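Local coordinates for protein Alpha/beta hydrolase (Enterobacter asburiae, PDB 6KMO) that probably hydrolyses carboxylic esters as an esterase or lipase of the alpha/beta hydrolase fold, at residues P199-L207 with A328-K337. The protein carries 2 engineered substitutions. Sequence-based numbering, arbitrary orientation.
Sequences PKIRYNVML and AGAALHEHLK
Tyr203 and His335 lie face against face in an offset stack, their centroids 4.0 Å apart and their planes tilted by only 16°. The overlap is between the CD1-CE1 side of the tyrosine and the whole imidazole: CE1 sits over the centre of the His335 ring, while CG of His335 rides near the rim of the phenol ring, 3.4 Å from Tyr203 CD1. The chi1 of -155°, with CG swung away from the backbone N, sends the ring toward the helix. Along its CD2-CE2 side it meets aliphatic groups: Leu332 CD1, in one of its two conformers, comes to the ring edge near Tyr203 CD2, and the methyl of Ala331 packs by CE2 and the hydroxyl. The imidazole is also pinned at its own edge, where a water bridges His335 ND1, at 2.8 Å, and Arg202 O, to which it donates.

Arg202 reaches the backbone of His335 at the C-terminal part of the segment. Its chain, bent at chi2, carries the guanidinium to the carbonyl of His335, where NH1 donates to His335 O at 2.9 Å with a nearly straight N-H (162°). The acceptor lies in the guanidinium plane, but the donor stands above the carbonyl plane. Against the aliphatic part of the arginine, Leu336 CD2 packs 3.8 Å from Arg202 CB. Further along the strand, Val205 CG1 makes a looser contact with Ala328 CB.

Strand 203-207 runs nearly antiparallel to the last turns of helix 319-335, which covers one face of the central sheet of this hydrolase fold. The strand is flanked by parallel strands 174-179 and 269-274; Tyr203 touches Leu270, and Val323 of the second subunit packs on Tyr203 and Ala331.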
# COMPACT_ATOMS: atom_id res chain seq x y z
N PRO A 199 -12.36 24.79 6.06
CA PRO A 199 -10.92 25.06 6.05
C PRO A 199 -10.12 24.24 5.04
O PRO A 199 -10.64 23.24 4.52
CB PRO A 199 -10.50 24.66 7.47
CG PRO A 199 -11.41 23.58 7.81
CD PRO A 199 -12.74 23.94 7.20
N LYS A 200 -8.89 24.68 4.77
CA LYS A 200 -7.98 23.96 3.89
C LYS A 200 -7.59 22.62 4.51
O LYS A 200 -7.30 22.54 5.70
CB LYS A 200 -6.71 24.78 3.66
CG LYS A 200 -6.84 25.97 2.73
CD LYS A 200 -7.92 25.76 1.68
CE LYS A 200 -9.10 26.70 1.93
NZ LYS A 200 -10.11 26.64 0.83
N ILE A 201 -7.56 21.58 3.67
CA ILE A 201 -7.23 20.22 4.10
C ILE A 201 -6.03 19.76 3.28
O ILE A 201 -6.09 19.74 2.05
CB ILE A 201 -8.42 19.27 3.90
CG1 ILE A 201 -9.64 19.71 4.72
CG2 ILE A 201 -8.05 17.82 4.20
CD1 ILE A 201 -9.43 19.78 6.19
N ARG A 202 -4.98 19.32 3.97
CA ARG A 202 -3.77 18.84 3.31
C ARG A 202 -3.95 17.46 2.69
O ARG A 202 -3.40 17.18 1.62
CB ARG A 202 -2.62 18.74 4.31
CG ARG A 202 -1.94 20.08 4.62
CD ARG A 202 -1.17 20.60 3.41
NE ARG A 202 -0.33 21.75 3.76
CZ ARG A 202 0.90 21.65 4.24
NH1 ARG A 202 1.47 20.48 4.44
NH2 ARG A 202 1.59 22.76 4.53
N TYR A 203 -4.66 16.57 3.37
CA TYR A 203 -4.66 15.17 2.95
C TYR A 203 -5.80 14.44 3.62
O TYR A 203 -6.10 14.70 4.79
CB TYR A 203 -3.34 14.49 3.35
CG TYR A 203 -2.94 13.29 2.52
CD1 TYR A 203 -2.73 13.42 1.17
CD2 TYR A 203 -2.71 12.05 3.11
CE1 TYR A 203 -2.34 12.33 0.40
CE2 TYR A 203 -2.31 10.96 2.36
CZ TYR A 203 -2.14 11.10 1.00
OH TYR A 203 -1.70 10.02 0.25
N ASN A 204 -6.41 13.53 2.89
CA ASN A 204 -7.42 12.61 3.40
C ASN A 204 -6.86 11.20 3.39
O ASN A 204 -6.25 10.78 2.40
CB ASN A 204 -8.64 12.58 2.48
CG ASN A 204 -9.41 13.85 2.46
OD1 ASN A 204 -9.43 14.61 3.43
ND2 ASN A 204 -10.10 14.09 1.36
N VAL A 205 -7.12 10.44 4.44
CA VAL A 205 -6.86 9.01 4.47
C VAL A 205 -8.17 8.31 4.78
O VAL A 205 -8.70 8.42 5.90
CB VAL A 205 -5.77 8.60 5.46
CG1 VAL A 205 -5.57 7.10 5.37
CG2 VAL A 205 -4.47 9.34 5.20
N MET A 206 -8.72 7.62 3.80
CA MET A 206 -9.97 6.87 3.92
C MET A 206 -9.61 5.40 4.03
O MET A 206 -9.19 4.78 3.05
CB MET A 206 -10.87 7.15 2.71
CG MET A 206 -11.31 8.60 2.56
SD MET A 206 -12.21 9.07 0.98
CE MET A 206 -13.73 8.08 1.16
N LEU A 207 -9.74 4.86 5.24
CA LEU A 207 -9.34 3.48 5.53
C LEU A 207 -10.58 2.61 5.38
O LEU A 207 -11.55 2.75 6.13
CB LEU A 207 -8.77 3.37 6.94
CG LEU A 207 -7.51 4.20 7.20
CD1 LEU A 207 -7.18 4.16 8.68
CD2 LEU A 207 -6.35 3.71 6.38
N ALA A 328 0.24 4.20 5.82
CA ALA A 328 -0.70 5.31 5.91
C ALA A 328 -0.07 6.49 6.63
O ALA A 328 -0.20 7.64 6.20
CB ALA A 328 -1.98 4.87 6.63
N GLY A 329 0.63 6.22 7.74
CA GLY A 329 1.27 7.29 8.48
C GLY A 329 2.36 7.99 7.69
O GLY A 329 2.49 9.22 7.76
N ALA A 330 3.13 7.24 6.90
CA ALA A 330 4.18 7.85 6.10
C ALA A 330 3.60 8.77 5.04
O ALA A 330 4.14 9.86 4.79
CB ALA A 330 5.04 6.76 5.45
N ALA A 331 2.51 8.36 4.41
CA ALA A 331 1.86 9.22 3.42
C ALA A 331 1.34 10.49 4.09
O ALA A 331 1.50 11.60 3.55
CB ALA A 331 0.74 8.45 2.73
N LEU A 332 0.73 10.35 5.26
CA LEU A 332 0.21 11.52 5.95
C LEU A 332 1.34 12.46 6.35
O LEU A 332 1.21 13.69 6.22
CB LEU A 332 -0.58 11.05 7.16
CG LEU A 332 -1.38 12.11 7.90
CD1 LEU A 332 -2.34 12.85 6.99
CD2 LEU A 332 -2.14 11.43 9.03
N HIS A 333 2.44 11.91 6.86
CA HIS A 333 3.58 12.74 7.22
C HIS A 333 4.06 13.57 6.04
O HIS A 333 4.32 14.78 6.17
CB HIS A 333 4.74 11.87 7.71
CG HIS A 333 5.97 12.65 8.04
ND1 HIS A 333 6.20 13.16 9.29
CD2 HIS A 333 7.03 13.01 7.28
CE1 HIS A 333 7.35 13.81 9.29
NE2 HIS A 333 7.87 13.74 8.08
N GLU A 334 4.16 12.96 4.86
CA GLU A 334 4.66 13.68 3.70
C GLU A 334 3.76 14.85 3.35
O GLU A 334 4.24 15.87 2.86
CB GLU A 334 4.81 12.72 2.53
CG GLU A 334 5.06 13.36 1.19
CD GLU A 334 6.44 14.00 1.07
OE1 GLU A 334 7.33 13.76 1.92
OE2 GLU A 334 6.62 14.73 0.07
N HIS A 335 2.46 14.73 3.58
CA HIS A 335 1.51 15.76 3.17
C HIS A 335 1.21 16.78 4.25
O HIS A 335 0.52 17.76 3.97
CB HIS A 335 0.24 15.10 2.63
CG HIS A 335 0.47 14.45 1.32
ND1 HIS A 335 0.17 15.06 0.12
CD2 HIS A 335 1.07 13.27 1.01
CE1 HIS A 335 0.55 14.28 -0.88
NE2 HIS A 335 1.11 13.19 -0.37
N LEU A 336 1.73 16.60 5.46
CA LEU A 336 1.53 17.54 6.55
C LEU A 336 2.75 18.40 6.84
O LEU A 336 2.71 19.20 7.79
CB LEU A 336 1.09 16.79 7.80
CG LEU A 336 -0.32 16.17 7.76
CD1 LEU A 336 -0.55 15.38 9.04
CD2 LEU A 336 -1.39 17.20 7.55
N LYS A 337 3.81 18.30 6.04
CA LYS A 337 5.03 19.08 6.28
C LYS A 337 4.86 20.57 6.09
O LYS A 337 5.61 21.35 6.71
CB LYS A 337 6.15 18.60 5.35
CG LYS A 337 6.64 17.23 5.63
CD LYS A 337 7.87 16.87 4.80
CE LYS A 337 7.59 16.85 3.31
NZ LYS A 337 8.75 16.32 2.51
O HOH W 1 -1.12 17.59 0.23